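Local atomic coordinates of neuraminidase (Influenza A virus, PDB entry 4K3Y), a protein that forms the neuraminidase-like surface ectodomain of a bat influenza A virus, a six-bladed beta-propeller that assembles as a tetramer. Residues Gly266-Arg278 and Gly287-Ser299. Numbering follows the deposited sequence.
Sequences GFMIEGSNSWIGR and GFEIYKFLGTLFS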
loop_
_atom_site.group_PDB
_atom_site.type_symbol
_atom_site.label_atom_id
_atom_site.label_comp_id
_atom_site.label_asym_id
_atom_site.label_seq_id
_atom_site.Cartn_x
_atom_site.Cartn_y
_atom_site.Cartn_z
ATOM N N GLY C 266 -33.085 7.556 1.186
ATOM C CA GLY C 266 -32.933 8.242 2.450
ATOM C C GLY C 266 -33.432 7.300 3.507
ATOM O O GLY C 266 -33.918 6.206 3.181
ATOM N N PHE C 267 -33.345 7.729 4.762
ATOM C CA PHE C 267 -33.545 6.818 5.879
ATOM C C PHE C 267 -34.424 7.393 6.982
ATOM O O PHE C 267 -34.625 8.610 7.094
ATOM C CB PHE C 267 -32.178 6.418 6.475
ATOM C CG PHE C 267 -31.388 7.589 7.036
ATOM C CD1 PHE C 267 -30.503 8.305 6.225
ATOM C CD2 PHE C 267 -31.532 7.976 8.373
ATOM C CE1 PHE C 267 -29.782 9.391 6.730
ATOM C CE2 PHE C 267 -30.803 9.067 8.885
ATOM C CZ PHE C 267 -29.937 9.774 8.063
ATOM N N MET C 268 -34.949 6.477 7.787
ATOM C CA MET C 268 -35.579 6.783 9.057
ATOM C C MET C 268 -34.922 5.865 10.088
ATOM O O MET C 268 -34.489 4.752 9.748
ATOM C CB MET C 268 -37.080 6.509 8.991
ATOM C CG MET C 268 -37.882 7.460 8.091
ATOM S SD MET C 268 -39.591 6.914 7.863
ATOM C CE MET C 268 -40.284 8.269 6.894
ATOM N N ILE C 269 -34.826 6.319 11.335
ATOM C CA ILE C 269 -34.335 5.440 12.387
ATOM C C ILE C 269 -35.430 5.183 13.410
ATOM O O ILE C 269 -35.932 6.125 14.032
ATOM C CB ILE C 269 -33.108 6.015 13.126
ATOM C CG1 ILE C 269 -31.978 6.325 12.143
ATOM C CG2 ILE C 269 -32.641 5.033 14.219
ATOM C CD1 ILE C 269 -30.797 7.050 12.774
ATOM N N GLU C 270 -35.796 3.914 13.585
ATOM C CA GLU C 270 -36.834 3.544 14.551
ATOM C C GLU C 270 -36.247 3.066 15.882
ATOM O O GLU C 270 -35.457 2.112 15.932
ATOM C CB GLU C 270 -37.752 2.463 13.978
ATOM C CG GLU C 270 -38.634 1.795 15.017
ATOM C CD GLU C 270 -39.856 2.620 15.378
ATOM O OE1 GLU C 270 -39.929 3.801 14.976
ATOM O OE2 GLU C 270 -40.751 2.078 16.062
ATOM N N GLY C 271 -36.642 3.722 16.965
ATOM C CA GLY C 271 -36.078 3.392 18.257
ATOM C C GLY C 271 -36.959 3.840 19.397
ATOM O O GLY C 271 -38.136 4.173 19.205
ATOM N N SER C 272 -36.384 3.816 20.594
ATOM C CA SER C 272 -36.980 4.466 21.748
ATOM C C SER C 272 -37.086 5.918 21.332
ATOM O O SER C 272 -38.126 6.573 21.490
ATOM C CB SER C 272 -36.033 4.331 22.928
ATOM O OG SER C 272 -34.691 4.285 22.466
ATOM N N ASN C 273 -35.976 6.395 20.777
ATOM C CA ASN C 273 -35.919 7.669 20.088
ATOM C C ASN C 273 -35.852 7.408 18.606
ATOM O O ASN C 273 -35.056 6.586 18.143
ATOM C CB ASN C 273 -34.697 8.469 20.532
ATOM C CG ASN C 273 -34.960 9.272 21.783
ATOM O OD1 ASN C 273 -36.067 9.235 22.340
ATOM N ND2 ASN C 273 -33.948 10.003 22.238
ATOM N N SER C 274 -36.698 8.106 17.866
ATOM C CA SER C 274 -36.737 7.944 16.423
ATOM C C SER C 274 -36.205 9.165 15.692
ATOM O O SER C 274 -36.127 10.260 16.244
ATOM C CB SER C 274 -38.150 7.609 15.952
ATOM O OG SER C 274 -38.442 6.245 16.188
ATOM N N TRP C 275 -35.829 8.964 14.442
ATOM C CA TRP C 275 -35.252 10.038 13.661
ATOM C C TRP C 275 -35.760 9.979 12.231
ATOM O O TRP C 275 -35.973 8.893 11.674
ATOM C CB TRP C 275 -33.726 9.914 13.628
ATOM C CG TRP C 275 -33.022 9.919 14.962
ATOM C CD1 TRP C 275 -32.730 8.831 15.742
ATOM C CD2 TRP C 275 -32.459 11.061 15.638
ATOM N NE1 TRP C 275 -32.041 9.226 16.869
ATOM C CE2 TRP C 275 -31.861 10.588 16.830
ATOM C CE3 TRP C 275 -32.409 12.435 15.356
ATOM C CZ2 TRP C 275 -31.227 11.444 17.745
ATOM C CZ3 TRP C 275 -31.774 13.286 16.267
ATOM C CH2 TRP C 275 -31.193 12.783 17.446
ATOM N N ILE C 276 -35.948 11.153 11.642
ATOM C CA ILE C 276 -36.162 11.260 10.212
ATOM C C ILE C 276 -35.136 12.222 9.652
ATOM O O ILE C 276 -35.074 13.382 10.074
ATOM C CB ILE C 276 -37.530 11.814 9.888
ATOM C CG1 ILE C 276 -38.610 10.907 10.471
ATOM C CG2 ILE C 276 -37.683 11.941 8.377
ATOM C CD1 ILE C 276 -39.970 11.488 10.362
ATOM N N GLY C 277 -34.318 11.736 8.719
ATOM C CA GLY C 277 -33.398 12.603 8.015
ATOM C C GLY C 277 -33.965 12.962 6.662
ATOM O O GLY C 277 -34.421 12.090 5.918
ATOM N N ARG C 278 -33.937 14.245 6.327
ATOM C CA ARG C 278 -34.369 14.649 4.999
ATOM C C ARG C 278 -33.646 15.876 4.487
ATOM O O ARG C 278 -32.915 16.553 5.220
ATOM C CB ARG C 278 -35.872 14.908 4.978
ATOM C CG ARG C 278 -36.231 16.295 5.440
ATOM C CD ARG C 278 -37.672 16.354 5.872
ATOM N NE ARG C 278 -38.028 17.717 6.223
ATOM C CZ ARG C 278 -39.267 18.135 6.429
ATOM N NH1 ARG C 278 -40.278 17.287 6.326
ATOM N NH2 ARG C 278 -39.481 19.403 6.751
ATOM N N GLY C 287 -29.360 21.580 1.804
ATOM C CA GLY C 287 -29.417 21.375 3.244
ATOM C C GLY C 287 -29.943 20.008 3.656
ATOM O O GLY C 287 -30.665 19.330 2.909
ATOM N N PHE C 288 -29.581 19.601 4.864
ATOM C CA PHE C 288 -30.046 18.335 5.394
ATOM C C PHE C 288 -30.385 18.528 6.855
ATOM O O PHE C 288 -29.647 19.189 7.597
ATOM C CB PHE C 288 -28.972 17.262 5.237
ATOM C CG PHE C 288 -29.443 15.876 5.572
ATOM C CD1 PHE C 288 -30.028 15.084 4.601
ATOM C CD2 PHE C 288 -29.287 15.360 6.850
ATOM C CE1 PHE C 288 -30.468 13.797 4.893
ATOM C CE2 PHE C 288 -29.724 14.085 7.148
ATOM C CZ PHE C 288 -30.314 13.297 6.163
ATOM N N GLU C 289 -31.512 17.963 7.266
ATOM C CA GLU C 289 -31.944 18.082 8.652
ATOM C C GLU C 289 -32.273 16.691 9.154
ATOM O O GLU C 289 -32.556 15.789 8.365
ATOM C CB GLU C 289 -33.142 19.046 8.798
ATOM C CG GLU C 289 -34.445 18.600 8.083
ATOM C CD GLU C 289 -35.462 19.731 7.925
ATOM O OE1 GLU C 289 -35.508 20.635 8.798
ATOM O OE2 GLU C 289 -36.223 19.717 6.929
ATOM N N ILE C 290 -32.190 16.507 10.463
ATOM C CA ILE C 290 -32.596 15.249 11.069
ATOM C C ILE C 290 -33.363 15.581 12.350
ATOM O O ILE C 290 -32.914 16.376 13.187
ATOM C CB ILE C 290 -31.393 14.248 11.272
ATOM C CG1 ILE C 290 -31.900 12.850 11.639
ATOM C CG2 ILE C 290 -30.346 14.781 12.282
ATOM C CD1 ILE C 290 -30.827 11.759 11.578
ATOM N N TYR C 291 -34.548 14.997 12.463
ATOM C CA TYR C 291 -35.508 15.368 13.492
ATOM C C TYR C 291 -35.671 14.216 14.471
ATOM O O TYR C 291 -35.925 13.080 14.056
ATOM C CB TYR C 291 -36.845 15.658 12.813
ATOM C CG TYR C 291 -37.834 16.457 13.613
ATOM C CD1 TYR C 291 -37.531 16.933 14.879
ATOM C CD2 TYR C 291 -39.085 16.738 13.091
ATOM C CE1 TYR C 291 -38.458 17.666 15.601
ATOM C CE2 TYR C 291 -40.009 17.461 13.797
ATOM C CZ TYR C 291 -39.699 17.923 15.048
ATOM O OH TYR C 291 -40.652 18.641 15.728
ATOM N N LYS C 292 -35.512 14.504 15.764
ATOM C CA LYS C 292 -35.659 13.479 16.797
ATOM C C LYS C 292 -37.111 13.421 17.256
ATOM O O LYS C 292 -37.771 14.460 17.434
ATOM C CB LYS C 292 -34.755 13.770 17.997
ATOM C CG LYS C 292 -34.652 12.613 18.994
ATOM C CD LYS C 292 -34.575 13.091 20.452
ATOM C CE LYS C 292 -33.186 13.581 20.837
ATOM N NZ LYS C 292 -32.872 13.281 22.260
ATOM N N PHE C 293 -37.605 12.202 17.436
ATOM C CA PHE C 293 -38.963 11.989 17.911
ATOM C C PHE C 293 -38.922 11.144 19.178
ATOM O O PHE C 293 -38.162 10.173 19.261
ATOM C CB PHE C 293 -39.816 11.318 16.826
ATOM C CG PHE C 293 -40.124 12.218 15.646
ATOM C CD1 PHE C 293 -41.198 13.096 15.693
ATOM C CD2 PHE C 293 -39.345 12.183 14.491
ATOM C CE1 PHE C 293 -41.491 13.931 14.620
ATOM C CE2 PHE C 293 -39.634 13.015 13.421
ATOM C CZ PHE C 293 -40.717 13.889 13.485
ATOM N N LEU C 294 -39.725 11.526 20.170
ATOM C CA LEU C 294 -39.781 10.782 21.424
ATOM C C LEU C 294 -40.815 9.669 21.278
ATOM O O LEU C 294 -42.018 9.918 21.392
ATOM C CB LEU C 294 -40.142 11.714 22.586
ATOM C CG LEU C 294 -39.335 13.015 22.731
ATOM C CD1 LEU C 294 -39.927 13.910 23.800
ATOM C CD2 LEU C 294 -37.885 12.731 23.039
ATOM N N GLY C 295 -40.345 8.451 21.003
ATOM C CA GLY C 295 -41.225 7.331 20.697
ATOM C C GLY C 295 -41.149 6.810 19.261
ATOM O O GLY C 295 -40.314 7.246 18.471
ATOM N N THR C 296 -42.042 5.878 18.933
ATOM C CA THR C 296 -42.032 5.164 17.652
ATOM C C THR C 296 -42.489 6.019 16.467
ATOM O O THR C 296 -43.254 6.970 16.629
ATOM C CB THR C 296 -42.942 3.915 17.721
ATOM O OG1 THR C 296 -42.935 3.239 16.458
ATOM C CG2 THR C 296 -44.389 4.315 18.082
ATOM N N LEU C 297 -42.027 5.668 15.271
ATOM C CA LEU C 297 -42.440 6.360 14.058
ATOM C C LEU C 297 -43.864 5.975 13.685
ATOM O O LEU C 297 -44.452 6.563 12.776
ATOM C CB LEU C 297 -41.511 5.988 12.900
ATOM C CG LEU C 297 -40.027 6.343 13.033
ATOM C CD1 LEU C 297 -39.181 5.574 12.019
ATOM C CD2 LEU C 297 -39.813 7.841 12.880
ATOM N N PHE C 298 -44.416 4.989 14.392
ATOM C CA PHE C 298 -45.672 4.359 13.986
ATOM C C PHE C 298 -46.829 4.516 14.978
ATOM O O PHE C 298 -47.630 3.598 15.173
ATOM C CB PHE C 298 -45.403 2.894 13.675
ATOM C CG PHE C 298 -44.166 2.689 12.863
ATOM C CD1 PHE C 298 -44.087 3.186 11.565
ATOM C CD2 PHE C 298 -43.073 2.022 13.395
ATOM C CE1 PHE C 298 -42.941 3.012 10.803
ATOM C CE2 PHE C 298 -41.919 1.834 12.639
ATOM C CZ PHE C 298 -41.853 2.332 11.338
ATOM N N SER C 299 -46.884 5.686 15.607
ATOM C CA SER C 299 -48.050 6.154 16.339
ATOM C C SER C 299 -48.300 7.581 15.889
ATOM O O SER C 299 -47.409 8.231 15.360
ATOM C CB SER C 299 -47.805 6.145 17.840
ATOM O OG SER C 299 -48.592 7.154 18.453
#
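Arg278 and Glu289 join the antiparallel strands 273-278 and 287-294 twice, through paired backbone hydrogen bonds and a salt bridge. NE of Arg278 reaches OE2 of Glu289 at 2.8 Å; the oxygen lies in the guanidinium plane, whereas the nitrogen stands above the carboxylate plane. Asp248 forms a salt bridge with NH1 of Arg278, and Asn307 hydrogen-bonds to OE1 of Glu289. Ser274 with Phe293 and Ile276 with Tyr291 carry the backbone ladder on, and Gly295 N adds a bond to Ser272 O.

Glu270 grips the loop after strand 287-294, where Thr296 OG1 also accepts from Phe298 N in an ST turn. Its OE1 accepts a nearly straight bond (167°) from Leu297 N, and its OE2 a hydrogen bond from Thr296 OG1, each on the syn side. With CG anti to the backbone N (chi1 166°), the bent chain carries the carboxylate there.

On one sheet face, Lys292 lays CB over the six-membered ring of Trp275, 3.8 Å from its centroid, while NZ bonds to Asn19. Ile290 CD1 meets the Phe267 ring edge, 3.8 Å from CE2.

These central strands of one propeller blade combine apolar packing with a buried ion pair whose opposite charges probably help keep both groups ionised.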